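Local coordinates for protein B-agarase (PDB 4BQ2) that probably releases short oligosaccharides from chain ends of agarose by hydrolysing its beta-1,4-galactosidic linkages, as a family 50 exo-beta-agarase, at residues N130-L134 against W154-K159; L138-P142 against S662-G666; T413-T419 against I429-N434; S474-S480 against Y593-H597. All coordinates share one frame; numbering follows the deposited sequence. Where two conformers were deposited one is given.

Contact 1 of 4, residues N130-L134 against W154-K159; sequences NDLNL and WMWGVK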
# COMPACT_ATOMS: atom_id res chain seq x y z
N ASN A 130 3.11 14.05 -6.29
CA ASN A 130 2.69 12.65 -6.06
C ASN A 130 3.76 11.62 -6.42
O ASN A 130 3.49 10.41 -6.36
CB ASN A 130 1.41 12.34 -6.84
CG ASN A 130 0.20 13.04 -6.26
OD1 ASN A 130 0.26 13.59 -5.16
ND2 ASN A 130 -0.91 13.02 -7.00
N ASP A 131 4.95 12.10 -6.79
CA ASP A 131 6.07 11.20 -7.05
C ASP A 131 6.86 10.93 -5.77
O ASP A 131 7.74 11.73 -5.39
CB ASP A 131 6.99 11.74 -8.16
CG ASP A 131 8.11 10.78 -8.48
OD1 ASP A 131 8.04 9.63 -7.99
OD2 ASP A 131 9.08 11.17 -9.18
N LEU A 132 6.54 9.81 -5.10
CA LEU A 132 7.22 9.44 -3.85
C LEU A 132 8.58 8.78 -4.09
O LEU A 132 9.31 8.54 -3.16
CB LEU A 132 6.34 8.52 -2.98
CG LEU A 132 4.92 9.11 -2.74
CD1 LEU A 132 4.08 8.21 -1.85
CD2 LEU A 132 5.01 10.51 -2.15
N ASN A 133 8.89 8.45 -5.33
CA ASN A 133 10.14 7.76 -5.67
C ASN A 133 11.35 8.66 -5.65
O ASN A 133 11.22 9.89 -5.64
CB ASN A 133 10.02 7.17 -7.07
CG ASN A 133 8.83 6.26 -7.20
OD1 ASN A 133 7.90 6.52 -7.98
ND2 ASN A 133 8.84 5.21 -6.41
N LEU A 134 12.53 8.04 -5.69
CA LEU A 134 13.76 8.76 -6.03
C LEU A 134 13.85 8.84 -7.56
O LEU A 134 13.02 8.24 -8.28
CB LEU A 134 14.95 8.05 -5.41
CG LEU A 134 14.91 8.16 -3.88
CD1 LEU A 134 15.60 7.02 -3.16
CD2 LEU A 134 15.40 9.50 -3.36
N TRP A 154 13.63 5.20 2.31
CA TRP A 154 12.76 6.31 1.94
C TRP A 154 11.30 5.88 1.96
O TRP A 154 10.96 4.82 1.41
CB TRP A 154 13.10 6.83 0.54
CG TRP A 154 12.25 7.99 0.16
CD1 TRP A 154 11.24 8.00 -0.76
CD2 TRP A 154 12.32 9.30 0.71
NE1 TRP A 154 10.65 9.25 -0.80
CE2 TRP A 154 11.31 10.07 0.09
CE3 TRP A 154 13.15 9.92 1.68
CZ2 TRP A 154 11.11 11.43 0.37
CZ3 TRP A 154 12.94 11.29 1.97
CH2 TRP A 154 11.93 12.02 1.32
N MET A 155 10.44 6.71 2.56
CA MET A 155 9.00 6.49 2.62
C MET A 155 8.25 7.57 1.83
O MET A 155 7.59 7.27 0.80
CB MET A 155 8.52 6.41 4.09
CG MET A 155 9.21 5.30 4.89
SD MET A 155 8.80 3.63 4.32
CE MET A 155 7.25 3.39 5.20
N TRP A 156 8.35 8.81 2.28
CA TRP A 156 7.67 9.92 1.59
C TRP A 156 8.11 11.24 2.18
O TRP A 156 8.74 11.27 3.25
CB TRP A 156 6.13 9.82 1.74
CG TRP A 156 5.71 9.44 3.13
CD1 TRP A 156 5.69 10.23 4.25
CD2 TRP A 156 5.29 8.14 3.56
NE1 TRP A 156 5.27 9.51 5.34
CE2 TRP A 156 5.03 8.22 4.95
CE3 TRP A 156 5.11 6.91 2.90
CZ2 TRP A 156 4.59 7.11 5.69
CZ3 TRP A 156 4.69 5.80 3.64
CH2 TRP A 156 4.43 5.91 5.02
N GLY A 157 7.73 12.34 1.51
CA GLY A 157 7.90 13.67 2.06
C GLY A 157 8.87 14.50 1.24
O GLY A 157 9.09 14.24 0.03
N VAL A 158 9.48 15.48 1.89
CA VAL A 158 10.33 16.45 1.17
C VAL A 158 11.79 15.96 1.14
O VAL A 158 12.38 15.71 2.19
CB VAL A 158 10.24 17.87 1.79
CG1 VAL A 158 11.22 18.81 1.10
CG2 VAL A 158 8.82 18.42 1.66
N LYS A 159 12.34 15.81 -0.06
CA LYS A 159 13.72 15.31 -0.21
C LYS A 159 14.81 16.31 0.22
O LYS A 159 15.88 15.92 0.72
CB LYS A 159 13.99 14.87 -1.65
CG LYS A 159 13.55 13.42 -1.94
CD LYS A 159 12.13 13.36 -2.51
CE LYS A 159 11.84 11.97 -3.13
NZ LYS A 159 10.58 11.99 -3.94
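Leu132 and Trp156 bring their CA atoms to 5.5 Å where the irregular loop 130-134 runs past the end of strand 150-155, at the point where the chain turns a corner. The two side chains lie alongside each other and point the same way, Leu132 CD2 resting 4.1 Å from Trp156 CB. Trp154 sets CG trans to its backbone N (chi1 -179°), which turns the indole edge to the loop: NE1 donates a weak, bent bond to Leu132 O, 2.8 Å away and near the ring plane. Met155 and Trp156 both face Thr99 of strand 97-104, a classic beta bulge beside the corner, within the CBM-like domain of the agarase. Beyond the bulge the chain returns, and Lys159, kinked at its second torsion, reaches back to the loop. Its NZ donates to Asn133 O at 2.8 Å, from 37° above the carbonyl plane, and also forms a salt bridge with Asp125. Leu134 CD2 comes 4.3 Å from Lys159 CE. The loop's own shape is held by an Asx turn: Asp131 OD1 accepts from Asn133 N at 3.0 Å, while OD2 bonds Ser126.

Contact 2 of 4, residues L138-P142 against S662-G666; sequences LRSNP and SYHPG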
# COMPACT_ATOMS: atom_id res chain seq x y z
N LEU A 138 12.84 4.08 -8.35
CA LEU A 138 12.75 3.14 -7.23
C LEU A 138 12.21 3.90 -6.02
O LEU A 138 12.61 5.06 -5.81
CB LEU A 138 14.14 2.61 -6.91
CG LEU A 138 14.61 1.41 -7.75
CD1 LEU A 138 14.80 1.77 -9.20
CD2 LEU A 138 15.89 0.87 -7.14
N ARG A 139 11.30 3.28 -5.24
CA ARG A 139 10.75 3.95 -4.06
C ARG A 139 11.85 4.21 -3.05
O ARG A 139 11.85 5.21 -2.36
CB ARG A 139 9.63 3.11 -3.39
CG ARG A 139 8.90 3.87 -2.27
CD ARG A 139 8.33 5.19 -2.79
NE ARG A 139 7.53 4.99 -4.01
CZ ARG A 139 6.21 4.82 -4.05
NH1 ARG A 139 5.48 4.87 -2.93
NH2 ARG A 139 5.61 4.63 -5.22
N SER A 140 12.81 3.29 -2.97
CA SER A 140 14.04 3.52 -2.25
C SER A 140 15.15 2.86 -3.04
O SER A 140 14.96 1.82 -3.72
CB SER A 140 13.97 2.94 -0.83
OG SER A 140 14.82 3.68 0.04
N ASN A 141 16.32 3.48 -2.95
CA ASN A 141 17.46 3.11 -3.74
C ASN A 141 18.38 2.18 -3.03
O ASN A 141 18.40 2.14 -1.79
CB ASN A 141 18.26 4.39 -4.12
CG ASN A 141 17.76 5.03 -5.40
OD1 ASN A 141 16.97 4.43 -6.14
ND2 ASN A 141 18.19 6.27 -5.67
N PRO A 142 19.23 1.48 -3.80
CA PRO A 142 20.36 0.85 -3.15
C PRO A 142 21.21 1.95 -2.53
O PRO A 142 21.10 3.10 -2.96
CB PRO A 142 21.11 0.14 -4.30
CG PRO A 142 20.58 0.73 -5.55
CD PRO A 142 19.22 1.30 -5.27
N SER A 662 15.94 -7.23 -1.38
CA SER A 662 15.17 -6.02 -1.69
C SER A 662 15.81 -4.74 -1.17
O SER A 662 16.37 -4.72 -0.11
CB SER A 662 13.74 -6.12 -1.12
OG SER A 662 12.95 -5.06 -1.62
N TYR A 663 15.63 -3.65 -1.90
CA TYR A 663 16.06 -2.34 -1.40
C TYR A 663 15.05 -1.69 -0.47
O TYR A 663 15.34 -0.65 0.10
CB TYR A 663 16.27 -1.40 -2.57
CG TYR A 663 17.20 -1.94 -3.64
CD1 TYR A 663 18.39 -2.56 -3.29
CD2 TYR A 663 16.89 -1.81 -4.99
CE1 TYR A 663 19.27 -3.03 -4.25
CE2 TYR A 663 17.75 -2.29 -5.96
CZ TYR A 663 18.93 -2.91 -5.59
OH TYR A 663 19.80 -3.40 -6.57
N HIS A 664 13.87 -2.27 -0.35
CA HIS A 664 12.78 -1.64 0.38
C HIS A 664 11.89 -2.75 0.89
O HIS A 664 11.46 -3.62 0.11
CB HIS A 664 11.98 -0.74 -0.56
CG HIS A 664 11.13 0.28 0.13
ND1 HIS A 664 10.32 -0.01 1.21
CD2 HIS A 664 10.95 1.60 -0.13
CE1 HIS A 664 9.72 1.09 1.62
NE2 HIS A 664 10.07 2.08 0.82
N PRO A 665 11.66 -2.78 2.20
CA PRO A 665 10.84 -3.82 2.79
C PRO A 665 9.36 -3.67 2.44
O PRO A 665 8.67 -4.69 2.36
CB PRO A 665 11.07 -3.68 4.28
CG PRO A 665 11.77 -2.39 4.50
CD PRO A 665 12.20 -1.82 3.20
N GLY A 666 8.91 -2.45 2.15
CA GLY A 666 7.49 -2.15 2.02
C GLY A 666 7.02 -1.18 3.11
O GLY A 666 7.82 -0.49 3.71
O HOH W 1 16.54 1.79 0.26
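Leu138 meets Tyr663 with one branch, CD2 touching ring atom CD2 of the tyrosine at 3.6 Å, the two side chains set aslant to each other. Next, Arg139 brings the root of its chain obliquely to His664: CG comes within 3.7 Å of His664 CD2, after which bends at the second and third torsions carry the guanidinium away, its plane 87° from the imidazole, to bond the carbonyl of Asp712. Ser140 follows on the same histidine, with its CB 3.4 Å from His664 CD2. Its hydroxyl, trans to the backbone N, accepts from Trp154 N and donates to a water, which lies 2.6 Å from OG. That water spends its own protons on Asn141 O, at 2.8 Å, and Tyr663 O, at 2.7 Å, a three-way bridge between the two loops. Asn141 ND2 bonds Asp120 and OD1 bonds Ser136. Pro142 completes the run with a CH-pi contact, CD standing 4.0 Å from the centroid of the Tyr663 ring and 13° off its normal. A bond from Gly666 N to ND1 of His664, at 3.0 Å, helps set the imidazole. The arrangement is consistent with a seam between the CBM-like domain and the rest of the chain: loop 138-142, between strands 110-115 and 150-155, lies on the loop that joins strand 648-652 to helix 673-688, and His664 reaches strand 150-155 itself, touching Val153 and Met155.

Contact 3 of 4, residues T413-T419 against I429-N434; sequences TSLGNWT and IPFFAN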
# COMPACT_ATOMS: atom_id res chain seq x y z
N THR A 413 -8.65 -19.25 2.39
CA THR A 413 -10.01 -19.59 2.05
C THR A 413 -10.45 -18.87 0.76
O THR A 413 -11.56 -19.11 0.26
CB THR A 413 -10.97 -19.27 3.19
OG1 THR A 413 -10.89 -17.88 3.49
CG2 THR A 413 -10.67 -20.08 4.46
N SER A 414 -9.59 -18.00 0.21
CA SER A 414 -9.94 -17.26 -1.00
C SER A 414 -8.72 -16.82 -1.79
O SER A 414 -7.62 -16.81 -1.24
CB SER A 414 -10.71 -15.98 -0.63
OG SER A 414 -9.92 -15.09 0.13
N LEU A 415 -8.97 -16.42 -3.04
CA LEU A 415 -8.13 -15.52 -3.86
C LEU A 415 -8.64 -14.11 -3.64
O LEU A 415 -9.84 -13.88 -3.68
CB LEU A 415 -8.25 -15.88 -5.35
CG LEU A 415 -8.11 -17.38 -5.67
CD1 LEU A 415 -8.38 -17.73 -7.15
CD2 LEU A 415 -6.75 -17.92 -5.25
N GLY A 416 -7.74 -13.16 -3.40
CA GLY A 416 -8.15 -11.85 -2.90
C GLY A 416 -8.37 -10.94 -4.07
O GLY A 416 -8.64 -11.39 -5.20
N ASN A 417 -8.28 -9.64 -3.82
CA ASN A 417 -8.57 -8.67 -4.84
C ASN A 417 -7.56 -8.71 -5.99
O ASN A 417 -6.43 -9.11 -5.79
CB ASN A 417 -8.58 -7.25 -4.24
CG ASN A 417 -9.41 -6.29 -5.07
OD1 ASN A 417 -10.29 -6.71 -5.86
ND2 ASN A 417 -9.18 -5.01 -4.87
N TRP A 418 -8.00 -8.24 -7.15
CA TRP A 418 -7.21 -8.23 -8.38
C TRP A 418 -6.69 -9.63 -8.68
O TRP A 418 -5.49 -9.83 -8.97
CB TRP A 418 -6.07 -7.20 -8.28
CG TRP A 418 -6.64 -5.82 -8.00
CD1 TRP A 418 -7.45 -5.09 -8.81
CD2 TRP A 418 -6.36 -5.00 -6.85
NE1 TRP A 418 -7.71 -3.86 -8.24
CE2 TRP A 418 -7.08 -3.79 -7.02
CE3 TRP A 418 -5.60 -5.19 -5.68
CZ2 TRP A 418 -7.04 -2.75 -6.08
CZ3 TRP A 418 -5.55 -4.16 -4.73
CH2 TRP A 418 -6.28 -2.96 -4.95
N THR A 419 -7.61 -10.58 -8.60
CA THR A 419 -7.39 -11.94 -9.15
C THR A 419 -7.72 -11.95 -10.64
O THR A 419 -8.80 -11.47 -11.06
CB THR A 419 -8.22 -12.98 -8.36
OG1 THR A 419 -7.63 -13.12 -7.07
CG2 THR A 419 -8.24 -14.37 -9.08
N ILE A 429 -11.59 -22.95 -5.20
CA ILE A 429 -11.37 -21.96 -4.14
C ILE A 429 -12.13 -20.67 -4.51
O ILE A 429 -12.16 -20.27 -5.69
CB ILE A 429 -9.85 -21.67 -3.90
CG1 ILE A 429 -9.67 -20.83 -2.61
CG2 ILE A 429 -9.21 -20.99 -5.13
CD1 ILE A 429 -8.20 -20.60 -2.24
N PRO A 430 -12.83 -20.06 -3.53
CA PRO A 430 -13.58 -18.85 -3.84
C PRO A 430 -12.66 -17.70 -4.20
O PRO A 430 -11.45 -17.74 -3.92
CB PRO A 430 -14.28 -18.52 -2.50
CG PRO A 430 -14.32 -19.81 -1.77
CD PRO A 430 -13.02 -20.47 -2.12
N PHE A 431 -13.23 -16.65 -4.79
CA PHE A 431 -12.42 -15.48 -5.19
C PHE A 431 -13.20 -14.19 -4.97
O PHE A 431 -14.43 -14.21 -4.87
CB PHE A 431 -12.04 -15.56 -6.68
CG PHE A 431 -13.24 -15.55 -7.60
CD1 PHE A 431 -13.95 -16.74 -7.86
CD2 PHE A 431 -13.64 -14.36 -8.22
CE1 PHE A 431 -15.07 -16.73 -8.72
CE2 PHE A 431 -14.73 -14.35 -9.07
CZ PHE A 431 -15.43 -15.53 -9.33
N PHE A 432 -12.47 -13.08 -4.90
CA PHE A 432 -13.08 -11.75 -4.82
C PHE A 432 -12.94 -11.12 -6.18
O PHE A 432 -11.89 -11.24 -6.79
CB PHE A 432 -12.39 -10.90 -3.76
CG PHE A 432 -12.74 -11.33 -2.37
CD1 PHE A 432 -12.29 -12.55 -1.87
CD2 PHE A 432 -13.56 -10.54 -1.57
CE1 PHE A 432 -12.63 -12.99 -0.59
CE2 PHE A 432 -13.90 -10.95 -0.28
CZ PHE A 432 -13.43 -12.17 0.22
N ALA A 433 -14.00 -10.45 -6.63
CA ALA A 433 -13.99 -9.80 -7.94
C ALA A 433 -13.76 -8.32 -7.75
O ALA A 433 -13.89 -7.84 -6.64
CB ALA A 433 -15.32 -10.00 -8.65
N ASN A 434 -13.47 -7.60 -8.83
CA ASN A 434 -13.28 -6.15 -8.76
C ASN A 434 -13.55 -5.47 -10.07
O ASN A 434 -13.46 -6.07 -11.17
CB ASN A 434 -11.83 -5.81 -8.38
CG ASN A 434 -10.84 -6.08 -9.52
OD1 ASN A 434 -10.34 -7.22 -9.73
ND2 ASN A 434 -10.55 -5.04 -10.26
O HOH W 2 -10.44 -2.77 -8.97
O HOH W 3 -10.37 -9.97 -8.72
O HOH W 4 -9.31 -8.91 -11.91
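Leu415 and Phe431 form a single parallel bridge, Leu415 N donating to Pro430 O at 2.9 Å and Phe432 N to Leu415 O at 3.0 Å. Segment 413-419 also bonds strand 280-287 through Gly416, and strand 431-435 pairs in parallel with 483-488, an arrangement consistent with the wall of the (beta/alpha)8 barrel expected for this glycosidase family. The side chains then diverge. Leu415 leans obliquely across Ile429, CG to CG2 at 3.8 Å, and both also pack on helix 394-410. Phe432 instead presents its edge: Ser414 CB lies in the ring plane, and Ser414 OG is close to Phe432 CE1. That hydroxyl is bonded to Thr284 O and His697 NE2, and the His697 ring meets Phe432 edge-to-face. Farther along, three flat groups interlock. Asn417 holds ND2 3.2 Å above the centre of the Trp418 ring, while its OD1, buried and lacking a polar partner, abuts Asn434 CB at 3.1 Å with the two amides 86° apart. Asn434 has CG lodged between its backbone N and carbonyl carbon (chi1 73°), lifting its amide toward Trp418 at 66° to the indole. Glycerol bound about 4 Å from the Trp418 side chain may mark a pocket. Water bridges fasten this end: one links Thr419 O to Asn434 OD1, and another accepts from Trp418 NE1 at 3.0 Å and from Asn434 ND2 at 2.6 Å.

Contact 4 of 4, residues S474-S480 against Y593-H597; sequences SEEIKNS and YMPNH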
# COMPACT_ATOMS: atom_id res chain seq x y z
N SER A 474 -19.92 -8.46 -14.07
CA SER A 474 -20.96 -9.49 -14.07
C SER A 474 -20.73 -10.52 -15.19
O SER A 474 -20.91 -11.73 -15.00
CB SER A 474 -22.37 -8.90 -14.18
OG SER A 474 -23.33 -9.96 -14.24
N GLU A 475 -20.32 -10.02 -16.35
CA GLU A 475 -19.96 -10.89 -17.47
C GLU A 475 -18.79 -11.84 -17.12
O GLU A 475 -18.78 -13.02 -17.54
CB GLU A 475 -19.59 -10.00 -18.66
CG GLU A 475 -19.31 -10.74 -19.94
CD GLU A 475 -19.12 -9.73 -21.05
OE1 GLU A 475 -18.24 -8.87 -20.92
OE2 GLU A 475 -19.91 -9.77 -22.00
N GLU A 476 -17.82 -11.32 -16.35
CA GLU A 476 -16.71 -12.12 -15.85
C GLU A 476 -17.05 -13.20 -14.83
O GLU A 476 -16.50 -14.29 -14.91
CB GLU A 476 -15.63 -11.22 -15.21
CG GLU A 476 -15.03 -10.22 -16.15
CD GLU A 476 -13.94 -9.38 -15.54
OE1 GLU A 476 -14.11 -8.83 -14.45
OE2 GLU A 476 -12.89 -9.24 -16.19
N ILE A 477 -17.92 -12.81 -13.89
CA ILE A 477 -18.34 -13.55 -12.69
C ILE A 477 -19.30 -14.68 -13.01
O ILE A 477 -19.32 -15.72 -12.34
CB ILE A 477 -19.10 -12.56 -11.77
CG1 ILE A 477 -18.13 -11.56 -11.16
CG2 ILE A 477 -19.89 -13.28 -10.70
CD1 ILE A 477 -16.89 -12.19 -10.58
N LYS A 478 -20.09 -14.45 -14.04
CA LYS A 478 -21.18 -15.39 -14.50
C LYS A 478 -22.07 -15.85 -13.36
O LYS A 478 -22.42 -17.05 -13.24
CB LYS A 478 -20.59 -16.59 -15.25
CG LYS A 478 -19.73 -16.24 -16.46
CD LYS A 478 -19.27 -17.52 -17.17
CE LYS A 478 -18.32 -17.22 -18.32
NZ LYS A 478 -19.13 -17.09 -19.56
N ASN A 479 -22.41 -14.89 -12.49
CA ASN A 479 -23.24 -15.14 -11.31
C ASN A 479 -22.73 -16.34 -10.48
O ASN A 479 -23.53 -17.03 -9.84
CB ASN A 479 -24.70 -15.33 -11.77
CG ASN A 479 -25.69 -15.28 -10.62
OD1 ASN A 479 -25.55 -14.48 -9.69
ND2 ASN A 479 -26.74 -16.12 -10.71
N SER A 480 -21.42 -16.60 -10.48
CA SER A 480 -20.87 -17.81 -9.80
C SER A 480 -21.00 -17.72 -8.28
O SER A 480 -20.68 -16.68 -7.70
CB SER A 480 -19.36 -17.99 -10.10
OG SER A 480 -18.86 -19.15 -9.44
N TYR A 593 -26.58 -5.55 -11.85
CA TYR A 593 -26.02 -6.61 -12.68
C TYR A 593 -25.68 -7.83 -11.89
O TYR A 593 -25.56 -8.92 -12.46
CB TYR A 593 -24.78 -6.11 -13.42
CG TYR A 593 -25.11 -5.18 -14.58
CD1 TYR A 593 -25.62 -5.70 -15.77
CD2 TYR A 593 -24.91 -3.80 -14.49
CE1 TYR A 593 -25.91 -4.87 -16.84
CE2 TYR A 593 -25.21 -2.97 -15.56
CZ TYR A 593 -25.70 -3.51 -16.74
OH TYR A 593 -26.03 -2.74 -17.84
N MET A 594 -25.46 -7.65 -10.58
CA MET A 594 -25.07 -8.80 -9.73
C MET A 594 -25.90 -8.76 -8.49
O MET A 594 -25.39 -8.53 -7.40
CB MET A 594 -23.56 -8.77 -9.40
CG MET A 594 -22.66 -9.02 -10.61
SD MET A 594 -20.95 -8.48 -10.43
CE MET A 594 -21.12 -6.70 -10.59
N PRO A 595 -27.23 -9.00 -8.64
CA PRO A 595 -28.10 -8.83 -7.49
C PRO A 595 -27.85 -9.78 -6.31
O PRO A 595 -28.30 -9.48 -5.19
CB PRO A 595 -29.49 -9.06 -8.07
CG PRO A 595 -29.26 -10.00 -9.22
CD PRO A 595 -27.96 -9.49 -9.82
N ASN A 596 -27.20 -10.92 -6.57
CA ASN A 596 -26.96 -11.92 -5.55
C ASN A 596 -25.68 -11.68 -4.72
O ASN A 596 -25.52 -12.29 -3.67
CB ASN A 596 -26.86 -13.29 -6.19
CG ASN A 596 -28.09 -13.67 -7.00
OD1 ASN A 596 -28.03 -13.82 -8.24
ND2 ASN A 596 -29.20 -13.77 -6.33
N HIS A 597 -24.79 -10.81 -5.19
CA HIS A 597 -23.43 -10.75 -4.64
C HIS A 597 -23.20 -9.57 -3.72
O HIS A 597 -23.78 -8.50 -3.92
CB HIS A 597 -22.41 -10.79 -5.78
CG HIS A 597 -22.33 -12.13 -6.41
ND1 HIS A 597 -23.18 -12.53 -7.43
CD2 HIS A 597 -21.53 -13.19 -6.15
CE1 HIS A 597 -22.91 -13.79 -7.75
NE2 HIS A 597 -21.90 -14.20 -7.01
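Ser474 faces the end of helix 565-593, its CB 3.8 Å from Tyr593 CB and 3.6 Å from Met594 CG. In the conformer given, one of two deposited, OG stands trans to the backbone N and may donate to Tyr593 O at 3.0 Å, although another acceptor competes for the proton. Tyr593 swings its ring away from Ser474 and along helix 460-477, onto Met467, Ala470 and Arg471. Met594 does the reverse. Its chain runs extended through the second torsion and then folds at the third (chi3 -75°), which lays SD 3.8 Å from Ser474 CA. Two helices, both in the beta-galactosidase-like part of the chain, thus meet at their C-terminal ends, each just before a strand of the same parallel sheet: 460-477 leads to 483-488, and 565-593 to 598-599. The helix ends are finished differently, since Lys478 leaves helical angles with positive phi, whereas Met594 opens a type I turn that closes at His597. His597 gives a well-defined polar link between these two endings. Its NE2 donates to Ser480 O at 2.8 Å in a nearly straight bond (163°), with the oxygen in the imidazole plane but the nitrogen 42° above the carbonyl plane. In the conformer given for Ile477, again one of two, CG2 sits over one face, 4.1 Å above the His597 ring and toward its rim, and Tyr261 meets the imidazole edge-to-face. At the outer margin the side chains of Asn479 and Asn596 cross at about a right angle.

How the contacts relate
The four contacts fall into two touching pairs. Contacts 1 and 2, their centres 12 Å apart, meet at Trp154: its backbone N probably bonds Ser140 OG at 3.0 Å and its carbonyl oxygen takes a weak bond from His664 NE2. Contacts 3 and 4, 14 Å between centres, meet where, in the conformer given, Ile477 packs on Phe431 and Ala433, joining strand 431-435 to helix 460-477. The pairs do not touch; contacts 2 and 3 stay about 14 Å apart at their nearest atoms. The loop closed by contact 2 contains contacts 3 and 4. Contact 3 has the glycerol at Trp418; contact 4 lies farther from the chain centre, about 28 Å against 18 Å.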